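PDB 1OOE: dihydropteridine reductase from Caenorhabditis elegans, which probably reduces quinonoid dihydrobiopterin to tetrahydrobiopterin with NADH or NADPH, as a homodimeric member of the short-chain dehydrogenase/reductase family. Local coordinates for residues 49-52 against 53-57; 62-65 against 66-70; 90-93 against 94-97; 150-153 against 154-158; 197-200 against 201-205. One frame throughout, in Å; residues are numbered along the deposited sequence.

Contact 1: residues 49-52 against 53-57; sequences GNKN and WTEQE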
loop_
_atom_site.group_PDB
_atom_site.type_symbol
_atom_site.label_atom_id
_atom_site.label_comp_id
_atom_site.label_asym_id
_atom_site.label_seq_id
_atom_site.Cartn_x
_atom_site.Cartn_y
_atom_site.Cartn_z
ATOM N N GLY A 49 1.994 18.773 9.335
ATOM C CA GLY A 49 2.372 18.079 8.118
ATOM C C GLY A 49 3.857 17.863 7.903
ATOM O O GLY A 49 4.243 17.037 7.074
ATOM N N ASN A 50 4.693 18.590 8.639
ATOM C CA ASN A 50 6.142 18.456 8.497
ATOM C C ASN A 50 6.711 17.278 9.284
ATOM O O ASN A 50 7.825 16.824 9.012
ATOM C CB ASN A 50 6.849 19.744 8.939
ATOM C CG ASN A 50 6.497 20.935 8.069
ATOM O OD1 ASN A 50 6.558 20.863 6.841
ATOM N ND2 ASN A 50 6.133 22.046 8.704
ATOM N N LYS A 51 5.950 16.783 10.257
ATOM C CA LYS A 51 6.393 15.656 11.076
ATOM C C LYS A 51 6.248 14.329 10.336
ATOM O O LYS A 51 5.406 14.201 9.439
ATOM C CB LYS A 51 5.588 15.614 12.381
ATOM C CG LYS A 51 5.805 16.847 13.245
ATOM C CD LYS A 51 5.107 16.733 14.582
ATOM C CE LYS A 51 5.497 17.887 15.492
ATOM N NZ LYS A 51 4.943 17.701 16.857
ATOM N N ASN A 52 7.074 13.346 10.699
ATOM C CA ASN A 52 7.001 12.039 10.046
ATOM C C ASN A 52 5.824 11.224 10.579
ATOM O O ASN A 52 5.087 11.690 11.446
ATOM C CB ASN A 52 8.322 11.254 10.186
ATOM C CG ASN A 52 8.723 10.999 11.629
ATOM O OD1 ASN A 52 7.903 10.613 12.461
ATOM N ND2 ASN A 52 10.006 11.193 11.925
ATOM N N TRP A 53 5.655 10.012 10.061
ATOM C CA TRP A 53 4.535 9.153 10.441
ATOM C C TRP A 53 4.419 8.901 11.943
ATOM O O TRP A 53 3.367 9.145 12.532
ATOM C CB TRP A 53 4.631 7.813 9.704
ATOM C CG TRP A 53 3.312 7.091 9.525
ATOM C CD1 TRP A 53 2.118 7.373 10.137
ATOM C CD2 TRP A 53 3.071 5.956 8.686
ATOM N NE1 TRP A 53 1.151 6.477 9.726
ATOM C CE2 TRP A 53 1.712 5.598 8.836
ATOM C CE3 TRP A 53 3.876 5.204 7.820
ATOM C CZ2 TRP A 53 1.140 4.520 8.151
ATOM C CZ3 TRP A 53 3.311 4.138 7.140
ATOM C CH2 TRP A 53 1.954 3.804 7.309
ATOM N N THR A 54 5.492 8.414 12.562
ATOM C CA THR A 54 5.458 8.132 13.993
ATOM C C THR A 54 5.301 9.402 14.827
ATOM O O THR A 54 4.647 9.387 15.870
ATOM C CB THR A 54 6.715 7.342 14.451
ATOM O OG1 THR A 54 7.902 8.032 14.040
ATOM C CG2 THR A 54 6.710 5.946 13.847
ATOM N N GLU A 55 5.886 10.507 14.370
ATOM C CA GLU A 55 5.755 11.767 15.097
ATOM C C GLU A 55 4.298 12.222 15.036
ATOM O O GLU A 55 3.751 12.721 16.021
ATOM C CB GLU A 55 6.670 12.843 14.494
ATOM C CG GLU A 55 8.161 12.587 14.695
ATOM C CD GLU A 55 9.032 13.665 14.064
ATOM O OE1 GLU A 55 8.821 13.985 12.873
ATOM O OE2 GLU A 55 9.933 14.189 14.754
ATOM N N GLN A 56 3.664 12.050 13.877
ATOM C CA GLN A 56 2.264 12.436 13.734
ATOM C C GLN A 56 1.379 11.558 14.612
ATOM O O GLN A 56 0.459 12.054 15.265
ATOM C CB GLN A 56 1.820 12.334 12.271
ATOM C CG GLN A 56 1.972 13.629 11.487
ATOM C CD GLN A 56 1.391 13.525 10.092
ATOM O OE1 GLN A 56 0.329 12.933 9.897
ATOM N NE2 GLN A 56 2.079 14.107 9.113
ATOM N N GLU A 57 1.658 10.257 14.633
ATOM C CA GLU A 57 0.879 9.342 15.461
ATOM C C GLU A 57 0.934 9.789 16.919
ATOM O O GLU A 57 -0.096 9.965 17.569
ATOM C CB GLU A 57 1.418 7.907 15.381
ATOM C CG GLU A 57 0.735 6.987 16.398
ATOM C CD GLU A 57 1.428 5.655 16.602
ATOM O OE1 GLU A 57 2.663 5.576 16.434
ATOM O OE2 GLU A 57 0.729 4.685 16.959
#
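Asn52 and Glu55 cross at about a right angle over the first turn of helix 53-68, their amide and carboxylate planes 30° apart, and trade bonds with each other's backbone. Asn52 OD1 accepts a hydrogen bond from Glu55 N at 2.8 Å, the donor lying almost on the line of the side-chain carbonyl. In return Glu55 OE1 accepts from Asn52 N at 2.9 Å through its anti lone pair, in a nearly straight bond (171°). Asn52 can bend over the helix end because its CG sits between the backbone N and the carbonyl carbon (chi1 59°). Lys51 crosses Glu55 as well, CB against CB at 3.6 Å, while its extended chain carries the ammonium away, with no salt bridge to Glu55. Elsewhere Gln56 reaches back with NE2 to Lys51 O in a weak bond of 3.3 Å. An alanine in place of Gln56 would probably leave Lys51 O without this partner and the incoming loop freer to shift. Trp53 turns instead to the protein, stacking on Trp106 and packing on Val94 of the second subunit. Two reciprocal bonds thus make a capping box, and at the positive end of the helix dipole the carboxylate is likely to stay charged.

Contact 2: residues 62-65 against 66-70; sequences EQTA and SSLQG
Ala65 O is gripped by two donors near the end of helix 53-68: the backbone N of Gln69 at 3.0 Å, and a water that donates to it at 2.7 Å. The same water gives its other proton to Gln69 O, also at 2.7 Å, and so bridges the last helical turn to the residue that leaves it. Gln69 has positive phi (54°), which swings its carbonyl out of the helical run and toward this water. Its side chain doubles back: CG stands anti to the carbonyl carbon, and a further bend at chi2 (-61°) carries NE2 to Ser66 O. That bond is short, 2.8 Å, and nearly straight at the hydrogen (174°); the acceptor lies in the plane of the glutamine amide, although the amide nitrogen comes in tilted from the plane of the carbonyl. A carbonyl of the final turn is thereby supplied with a side-chain donor.

The buried flank is apolar. Thr64 and Leu68 lie side by side and point the same way, with Thr64 CG2 against Leu68 CD1 at 3.7 Å. The hydroxyl of Thr64 bonds back to Ile60 O, which turns the methyl to Leu68. Both side chains pack on His118 of helix 93-118, Thr64 also on Ile7 and Leu68 on Leu31 of the sheet. Elsewhere on the turn, Ser67 OG bonds to Ser43 OG. The positive-phi exit is a common way for a helix to end; a helix laid on a parallel sheet is characteristic of the Rossmann-type fold of short-chain dehydrogenases.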
loop_
_atom_site.group_PDB
_atom_site.type_symbol
_atom_site.label_atom_id
_atom_site.label_comp_id
_atom_site.label_asym_id
_atom_site.label_seq_id
_atom_site.Cartn_x
_atom_site.Cartn_y
_atom_site.Cartn_z
ATOM N N GLU A 62 -1.687 11.806 21.578
ATOM C CA GLU A 62 -1.582 12.548 22.830
ATOM C C GLU A 62 -2.694 13.578 22.947
ATOM O O GLU A 62 -3.342 13.678 23.986
ATOM C CB GLU A 62 -0.223 13.253 22.939
ATOM C CG GLU A 62 0.969 12.313 22.987
ATOM C CD GLU A 62 2.295 13.047 23.118
ATOM O OE1 GLU A 62 2.464 14.101 22.465
ATOM O OE2 GLU A 62 3.173 12.562 23.861
ATOM N N GLN A 63 -2.915 14.337 21.878
ATOM C CA GLN A 63 -3.946 15.368 21.879
ATOM C C GLN A 63 -5.352 14.808 22.010
ATOM O O GLN A 63 -6.196 15.385 22.699
ATOM C CB GLN A 63 -3.866 16.200 20.603
ATOM C CG GLN A 63 -2.614 17.035 20.473
ATOM C CD GLN A 63 -2.605 17.820 19.184
ATOM O OE1 GLN A 63 -3.398 18.745 19.003
ATOM N NE2 GLN A 63 -1.724 17.441 18.269
ATOM N N THR A 64 -5.614 13.691 21.341
ATOM C CA THR A 64 -6.942 13.091 21.405
ATOM C C THR A 64 -7.225 12.540 22.802
ATOM O O THR A 64 -8.340 12.676 23.319
ATOM C CB THR A 64 -7.093 11.970 20.357
ATOM O OG1 THR A 64 -6.900 12.525 19.048
ATOM C CG2 THR A 64 -8.482 11.345 20.432
ATOM N N ALA A 65 -6.215 11.931 23.414
ATOM C CA ALA A 65 -6.370 11.379 24.754
ATOM C C ALA A 65 -6.600 12.493 25.772
ATOM O O ALA A 65 -7.395 12.340 26.700
ATOM C CB ALA A 65 -5.138 10.564 25.135
ATOM N N SER A 66 -5.904 13.613 25.600
ATOM C CA SER A 66 -6.058 14.741 26.515
ATOM C C SER A 66 -7.476 15.302 26.435
ATOM O O SER A 66 -8.040 15.743 27.437
ATOM C CB SER A 66 -5.051 15.843 26.173
ATOM O OG SER A 66 -5.180 16.947 27.056
ATOM N N SER A 67 -8.054 15.277 25.239
ATOM C CA SER A 67 -9.400 15.787 25.037
ATOM C C SER A 67 -10.498 14.840 25.524
ATOM O O SER A 67 -11.475 15.277 26.131
ATOM C CB SER A 67 -9.620 16.100 23.554
ATOM O OG SER A 67 -10.954 16.509 23.313
ATOM N N LEU A 68 -10.332 13.547 25.270
ATOM C CA LEU A 68 -11.338 12.559 25.659
ATOM C C LEU A 68 -11.360 12.145 27.129
ATOM O O LEU A 68 -12.429 11.898 27.687
ATOM C CB LEU A 68 -11.195 11.305 24.791
ATOM C CG LEU A 68 -11.529 11.474 23.305
ATOM C CD1 LEU A 68 -11.254 10.170 22.584
ATOM C CD2 LEU A 68 -12.987 11.880 23.132
ATOM N N GLN A 69 -10.190 12.072 27.755
ATOM C CA GLN A 69 -10.106 11.649 29.149
ATOM C C GLN A 69 -10.814 10.296 29.312
ATOM O O GLN A 69 -10.417 9.310 28.691
ATOM C CB GLN A 69 -10.727 12.705 30.075
ATOM C CG GLN A 69 -9.962 14.033 30.135
ATOM C CD GLN A 69 -8.540 13.878 30.653
ATOM O OE1 GLN A 69 -8.312 13.303 31.723
ATOM N NE2 GLN A 69 -7.575 14.398 29.901
ATOM N N GLY A 70 -11.868 10.247 30.124
ATOM C CA GLY A 70 -12.570 8.990 30.334
ATOM C C GLY A 70 -13.690 8.648 29.365
ATOM O O GLY A 70 -14.446 7.702 29.596
HETATM O O HOH W 1 -7.894 9.952 27.833
#

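Contact 3: residues 90-93 against 94-97; sequences SKDF and VKNA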
loop_
_atom_site.group_PDB
_atom_site.type_symbol
_atom_site.label_atom_id
_atom_site.label_comp_id
_atom_site.label_asym_id
_atom_site.label_seq_id
_atom_site.Cartn_x
_atom_site.Cartn_y
_atom_site.Cartn_z
ATOM N N SER A 90 6.488 8.970 -15.581
ATOM C CA SER A 90 6.331 10.360 -15.170
ATOM C C SER A 90 7.535 10.793 -14.348
ATOM O O SER A 90 8.088 10.005 -13.580
ATOM C CB SER A 90 5.071 10.532 -14.322
ATOM O OG SER A 90 5.099 11.781 -13.651
ATOM N N LYS A 91 7.937 12.049 -14.504
ATOM C CA LYS A 91 9.078 12.568 -13.764
ATOM C C LYS A 91 8.815 12.500 -12.261
ATOM O O LYS A 91 9.727 12.238 -11.475
ATOM C CB LYS A 91 9.364 14.016 -14.175
ATOM C CG LYS A 91 10.561 14.632 -13.466
ATOM C CD LYS A 91 10.888 16.019 -14.003
ATOM C CE LYS A 91 9.753 17.004 -13.766
ATOM N NZ LYS A 91 10.096 18.357 -14.288
ATOM N N ASP A 92 7.564 12.723 -11.871
ATOM C CA ASP A 92 7.191 12.700 -10.461
ATOM C C ASP A 92 6.474 11.423 -10.018
ATOM O O ASP A 92 5.651 11.462 -9.106
ATOM C CB ASP A 92 6.310 13.908 -10.128
ATOM C CG ASP A 92 6.989 15.228 -10.431
ATOM O OD1 ASP A 92 8.158 15.405 -10.036
ATOM O OD2 ASP A 92 6.345 16.094 -11.060
ATOM N N PHE A 93 6.786 10.300 -10.659
ATOM C CA PHE A 93 6.165 9.025 -10.298
ATOM C C PHE A 93 6.367 8.740 -8.810
ATOM O O PHE A 93 5.401 8.493 -8.081
ATOM C CB PHE A 93 6.759 7.885 -11.149
ATOM C CG PHE A 93 6.522 6.498 -10.586
ATOM C CD1 PHE A 93 5.240 6.065 -10.255
ATOM C CD2 PHE A 93 7.590 5.624 -10.400
ATOM C CE1 PHE A 93 5.026 4.783 -9.745
ATOM C CE2 PHE A 93 7.389 4.337 -9.890
ATOM C CZ PHE A 93 6.102 3.918 -9.563
ATOM N N VAL A 94 7.617 8.788 -8.359
ATOM C CA VAL A 94 7.928 8.518 -6.957
ATOM C C VAL A 94 7.495 9.647 -6.026
ATOM O O VAL A 94 6.916 9.398 -4.963
ATOM C CB VAL A 94 9.439 8.245 -6.764
ATOM C CG1 VAL A 94 9.765 8.129 -5.285
ATOM C CG2 VAL A 94 9.822 6.953 -7.479
ATOM N N LYS A 95 7.780 10.884 -6.422
ATOM C CA LYS A 95 7.409 12.047 -5.624
ATOM C C LYS A 95 5.922 12.014 -5.282
ATOM O O LYS A 95 5.528 12.222 -4.131
ATOM C CB LYS A 95 7.726 13.332 -6.392
ATOM C CG LYS A 95 7.281 14.602 -5.686
ATOM C CD LYS A 95 7.608 15.820 -6.529
ATOM C CE LYS A 95 7.239 17.110 -5.825
ATOM N NZ LYS A 95 7.515 18.290 -6.697
ATOM N N ASN A 96 5.096 11.761 -6.291
ATOM C CA ASN A 96 3.658 11.705 -6.090
ATOM C C ASN A 96 3.235 10.452 -5.338
ATOM O O ASN A 96 2.292 10.491 -4.550
ATOM C CB ASN A 96 2.936 11.810 -7.431
ATOM C CG ASN A 96 3.105 13.177 -8.064
ATOM O OD1 ASN A 96 3.537 14.124 -7.404
ATOM N ND2 ASN A 96 2.756 13.294 -9.341
ATOM N N ALA A 97 3.935 9.345 -5.572
ATOM C CA ALA A 97 3.624 8.107 -4.869
ATOM C C ALA A 97 3.825 8.362 -3.375
ATOM O O ALA A 97 3.037 7.906 -2.544
ATOM C CB ALA A 97 4.541 6.980 -5.343
HETATM O O HOH W 2 10.028 11.308 -8.379
HETATM O O HOH W 3 9.837 9.220 -10.703
#
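An ST turn inside a type I beta turn leads into helix 93-118, one of the helices through which this subunit meets its dimer partner. Ser90 OG accepts from Asp92 N at 3.2 Å, while Ser90 O takes the backbone N of Phe93 to close the turn. Asp92 then occupies the N-cap position, yet its carboxylate makes no capping bond. It runs alongside Lys95 instead, the two side chains pointing the same way, with Asp92 OD1 against Lys95 CD at 3.6 Å. Lys95 NZ stops 4.5 Å from Asp92 OD1, too far for a salt bridge.

Helical bonding starts at Asp92 O, which accepts from Asn96 N at 2.9 Å. Water serves two earlier amides: one molecule accepts from Val94 N at 3.3 Å and a second from Lys95 N at 3.0 Å, both also within bonding distance of Lys91 O. Asn96 ND2 comes 3.7 Å from Asp92 CB but is hydrogen-bonded to Gly85 O. Phe93 has CG anti to its backbone N (chi1 162°), which brings the ring beside Val94, where Phe93 CD2 meets Val94 CG2 at 3.9 Å. Beyond them Phe93 packs on Lys113 of the second subunit, and Val94 and Ala97 on its Trp53.

Val94 N and Lys95 N thus find acceptors in solvent rather than in a carboxylate, and Asp92 is likely to contribute mainly a diffuse negative charge, felt by the helix end and by Lys95.

Contact 4: residues 150-153 against 154-158; sequences VHHL and TSSLA
His152 spreads its imidazole over Ser155, whose OG lies 4.0 Å from the ring plane above the ring centre. Ser155 places the hydroxyl there by setting OG between its backbone N and carbonyl carbon (chi1 73°), and from that position it donates to His152 O at 2.7 Å, in the carbonyl plane on a lone pair. Ser156 N reaches the same oxygen at 3.0 Å, nearly in line with the carbonyl, so the two donors use different directions around one acceptor.

The imidazole is held at both nitrogens. A water joins His152 ND1 and Ser156 OG, 2.7 Å from each, while in the second subunit Gly135 O bonds to His152 NE2 and Thr137 N to Ser156 OG. An alanine in place of His152 would probably cost the bond to Gly135 O across the dimer interface and strip the cover from the Ser155 hydroxyl.

On another flank Leu153 and Leu157 meet obliquely, CD1 to CD1 at 3.7 Å, with Leu157 CG also 3.2 Å from Leu153 O; Ile141 and Ala88 of the second subunit pack on this pair. Thr154 turns toward the sheet, bonded through OG1 to Thr172 OG1, with Val150 O 2.9 Å from Thr154 OG1.

Hydroxyls and imidazole of helix 141-158 thus pair with backbone groups, water or, for Thr154, another hydroxyl in a largely buried setting, and since NE2 of His152 faces a carbonyl oxygen, that nitrogen probably carries a proton.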
loop_
_atom_site.group_PDB
_atom_site.type_symbol
_atom_site.label_atom_id
_atom_site.label_comp_id
_atom_site.label_asym_id
_atom_site.label_seq_id
_atom_site.Cartn_x
_atom_site.Cartn_y
_atom_site.Cartn_z
ATOM N N VAL A 150 -4.955 0.802 1.638
ATOM C CA VAL A 150 -6.078 1.126 2.521
ATOM C C VAL A 150 -7.141 0.031 2.415
ATOM O O VAL A 150 -7.747 -0.354 3.413
ATOM C CB VAL A 150 -6.705 2.508 2.179
ATOM C CG1 VAL A 150 -7.973 2.738 3.014
ATOM C CG2 VAL A 150 -5.700 3.616 2.467
ATOM N N HIS A 151 -7.366 -0.477 1.206
ATOM C CA HIS A 151 -8.343 -1.546 1.027
ATOM C C HIS A 151 -7.884 -2.794 1.793
ATOM O O HIS A 151 -8.698 -3.475 2.418
ATOM C CB HIS A 151 -8.520 -1.885 -0.457
ATOM C CG HIS A 151 -9.200 -0.811 -1.251
ATOM N ND1 HIS A 151 -9.539 -0.971 -2.579
ATOM C CD2 HIS A 151 -9.599 0.437 -0.909
ATOM C CE1 HIS A 151 -10.117 0.132 -3.020
ATOM N NE2 HIS A 151 -10.167 1.003 -2.026
ATOM N N HIS A 152 -6.588 -3.093 1.759
ATOM C CA HIS A 152 -6.097 -4.269 2.472
ATOM C C HIS A 152 -6.201 -4.063 3.982
ATOM O O HIS A 152 -6.576 -4.981 4.719
ATOM C CB HIS A 152 -4.649 -4.599 2.092
ATOM C CG HIS A 152 -4.196 -5.921 2.624
ATOM N ND1 HIS A 152 -3.633 -6.069 3.875
ATOM C CD2 HIS A 152 -4.345 -7.173 2.129
ATOM C CE1 HIS A 152 -3.463 -7.355 4.129
ATOM N NE2 HIS A 152 -3.890 -8.046 3.087
ATOM N N LEU A 153 -5.880 -2.850 4.427
ATOM C CA LEU A 153 -5.949 -2.496 5.842
ATOM C C LEU A 153 -7.363 -2.766 6.335
ATOM O O LEU A 153 -7.572 -3.277 7.437
ATOM C CB LEU A 153 -5.608 -1.013 6.026
ATOM C CG LEU A 153 -5.918 -0.368 7.383
ATOM C CD1 LEU A 153 -5.140 -1.057 8.487
ATOM C CD2 LEU A 153 -5.564 1.101 7.334
ATOM N N THR A 154 -8.334 -2.413 5.502
ATOM C CA THR A 154 -9.734 -2.627 5.832
ATOM C C THR A 154 -10.015 -4.102 6.110
ATOM O O THR A 154 -10.684 -4.442 7.094
ATOM C CB THR A 154 -10.630 -2.131 4.681
ATOM O OG1 THR A 154 -10.449 -0.719 4.530
ATOM C CG2 THR A 154 -12.099 -2.421 4.972
ATOM N N SER A 155 -9.492 -4.985 5.260
ATOM C CA SER A 155 -9.729 -6.412 5.448
ATOM C C SER A 155 -9.059 -6.938 6.711
ATOM O O SER A 155 -9.626 -7.778 7.405
ATOM C CB SER A 155 -9.268 -7.223 4.225
ATOM O OG SER A 155 -7.856 -7.311 4.126
ATOM N N SER A 156 -7.864 -6.440 7.020
ATOM C CA SER A 156 -7.161 -6.884 8.224
ATOM C C SER A 156 -7.872 -6.425 9.499
ATOM O O SER A 156 -7.962 -7.175 10.467
ATOM C CB SER A 156 -5.720 -6.368 8.225
ATOM O OG SER A 156 -4.964 -6.976 7.191
ATOM N N LEU A 157 -8.375 -5.196 9.500
ATOM C CA LEU A 157 -9.072 -4.662 10.670
ATOM C C LEU A 157 -10.392 -5.376 10.966
ATOM O O LEU A 157 -10.778 -5.527 12.131
ATOM C CB LEU A 157 -9.334 -3.162 10.490
ATOM C CG LEU A 157 -8.101 -2.257 10.413
ATOM C CD1 LEU A 157 -8.527 -0.854 10.026
ATOM C CD2 LEU A 157 -7.372 -2.246 11.753
ATOM N N ALA A 158 -11.080 -5.820 9.919
ATOM C CA ALA A 158 -12.356 -6.506 10.095
ATOM C C ALA A 158 -12.172 -7.914 10.647
ATOM O O ALA A 158 -13.103 -8.491 11.213
ATOM C CB ALA A 158 -13.108 -6.561 8.768
HETATM O O HOH W 4 -3.367 -4.945 6.363
#

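Contact 5: residues 197-200 against 201-205; sequences PLSF and ISEHL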
loop_
_atom_site.group_PDB
_atom_site.type_symbol
_atom_site.label_atom_id
_atom_site.label_comp_id
_atom_site.label_asym_id
_atom_site.label_seq_id
_atom_site.Cartn_x
_atom_site.Cartn_y
_atom_site.Cartn_z
ATOM N N PRO A 197 -24.705 13.394 -3.607
ATOM C CA PRO A 197 -24.764 14.521 -2.672
ATOM C C PRO A 197 -23.983 14.143 -1.420
ATOM O O PRO A 197 -23.999 12.982 -1.005
ATOM C CB PRO A 197 -26.258 14.653 -2.378
ATOM C CG PRO A 197 -26.907 14.085 -3.592
ATOM C CD PRO A 197 -26.055 12.882 -3.885
ATOM N N LEU A 198 -23.304 15.110 -0.815
ATOM C CA LEU A 198 -22.534 14.824 0.389
ATOM C C LEU A 198 -23.451 14.341 1.511
ATOM O O LEU A 198 -23.055 13.513 2.333
ATOM C CB LEU A 198 -21.758 16.069 0.837
ATOM C CG LEU A 198 -20.791 16.682 -0.190
ATOM C CD1 LEU A 198 -20.031 17.834 0.450
ATOM C CD2 LEU A 198 -19.818 15.622 -0.693
ATOM N N SER A 199 -24.683 14.846 1.531
ATOM C CA SER A 199 -25.653 14.466 2.555
ATOM C C SER A 199 -25.977 12.972 2.538
ATOM O O SER A 199 -26.348 12.403 3.563
ATOM C CB SER A 199 -26.949 15.272 2.393
ATOM O OG SER A 199 -27.597 14.981 1.166
ATOM N N PHE A 200 -25.842 12.337 1.378
ATOM C CA PHE A 200 -26.117 10.909 1.270
ATOM C C PHE A 200 -25.144 10.169 2.180
ATOM O O PHE A 200 -25.518 9.215 2.862
ATOM C CB PHE A 200 -25.921 10.433 -0.169
ATOM C CG PHE A 200 -26.299 8.991 -0.392
ATOM C CD1 PHE A 200 -27.636 8.600 -0.407
ATOM C CD2 PHE A 200 -25.318 8.026 -0.603
ATOM C CE1 PHE A 200 -27.990 7.267 -0.634
ATOM C CE2 PHE A 200 -25.660 6.688 -0.830
ATOM C CZ PHE A 200 -27.001 6.310 -0.845
ATOM N N ILE A 201 -23.893 10.626 2.179
ATOM C CA ILE A 201 -22.845 10.027 2.996
ATOM C C ILE A 201 -23.043 10.334 4.481
ATOM O O ILE A 201 -23.001 9.427 5.319
ATOM C CB ILE A 201 -21.442 10.532 2.557
ATOM C CG1 ILE A 201 -21.213 10.204 1.077
ATOM C CG2 ILE A 201 -20.362 9.898 3.423
ATOM C CD1 ILE A 201 -21.232 8.728 0.761
ATOM N N SER A 202 -23.265 11.604 4.810
ATOM C CA SER A 202 -23.459 12.000 6.202
ATOM C C SER A 202 -24.636 11.249 6.811
ATOM O O SER A 202 -24.562 10.779 7.948
ATOM C CB SER A 202 -23.701 13.510 6.306
ATOM O OG SER A 202 -22.595 14.237 5.803
ATOM N N GLU A 203 -25.716 11.139 6.045
ATOM C CA GLU A 203 -26.907 10.437 6.504
ATOM C C GLU A 203 -26.619 8.964 6.780
ATOM O O GLU A 203 -27.072 8.419 7.792
ATOM C CB GLU A 203 -28.029 10.579 5.472
ATOM C CG GLU A 203 -28.775 11.904 5.568
ATOM C CD GLU A 203 -29.618 12.196 4.342
ATOM O OE1 GLU A 203 -30.148 11.241 3.740
ATOM O OE2 GLU A 203 -29.759 13.384 3.987
ATOM N N HIS A 204 -25.863 8.313 5.901
ATOM C CA HIS A 204 -25.558 6.909 6.131
ATOM C C HIS A 204 -24.620 6.713 7.310
ATOM O O HIS A 204 -24.747 5.736 8.049
ATOM C CB HIS A 204 -24.991 6.249 4.871
ATOM C CG HIS A 204 -26.047 5.813 3.904
ATOM N ND1 HIS A 204 -26.760 6.703 3.129
ATOM C CD2 HIS A 204 -26.552 4.586 3.629
ATOM C CE1 HIS A 204 -27.659 6.042 2.419
ATOM N NE2 HIS A 204 -27.554 4.756 2.705
ATOM N N LEU A 205 -23.681 7.634 7.508
ATOM C CA LEU A 205 -22.781 7.493 8.646
ATOM C C LEU A 205 -23.576 7.585 9.949
ATOM O O LEU A 205 -23.331 6.821 10.884
ATOM C CB LEU A 205 -21.687 8.561 8.620
ATOM C CG LEU A 205 -20.609 8.404 7.543
ATOM C CD1 LEU A 205 -19.669 9.600 7.584
ATOM C CD2 LEU A 205 -19.841 7.106 7.766
#
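Two hydrogen bonds from His204 converge on Phe200 O. The ring nitrogen ND1 donates at 2.8 Å and the backbone N at 3.2 Å, arriving from opposite faces of the carbonyl plane. As the donor, ND1 probably carries the proton, and the bond fixes the turn of the imidazole. Ordinary helical bonding continues beside it, with Glu203 N on Ser199 O at 2.9 Å.

The aromatic contact follows from the same geometry. His204 sets its CE1 over one face of the Phe200 ring, 3.2 Å above the plane and displaced toward the rim. The Phe200 and His204 ring centroids are 4.3 Å apart and the planes 47°, an oblique pairing. Phe200 has CG anti to the backbone N (chi1 -175°), which stands the ring out from the helix, beside the imidazole one turn on. His204 also meets the Trp208 ring.

The packing around the pair is mixed: Phe200 and His204 both lie on Ile233, and Ser202 and Glu203 on Phe22 of helix 14-25. A bound MES molecule, probably from the crystallisation liquor, lies about 4 Å from the His204 side chain. This is an i to i+4 aromatic pair on helix 198-210, which packs against the C-terminal strands of the Rossmann-type sheet.

How the contacts relate
Contacts 1 and 2 are the opening and the closing of one helix, 53-68, with centres about 18 Å apart. Contact 3 opens helix 93-118, on which helix 53-68 packs, about 21 Å from contact 1 between centres. Within one subunit those two do not touch; across the dimer they do, Trp53 of one chain meeting Val94 of the other. Contact 4, about 25 Å from contact 3 between centres, adds helix 141-158 to the subunit interface. Contact 5 lies about 30 Å from contact 1 between centres, across the chain's centre, and meets no second subunit; its His204 is about 4 Å from the bound MES, and Ser202 lies near, without touching, the glycine-rich turn, Gly11 to Gly16, probably of the cofactor site.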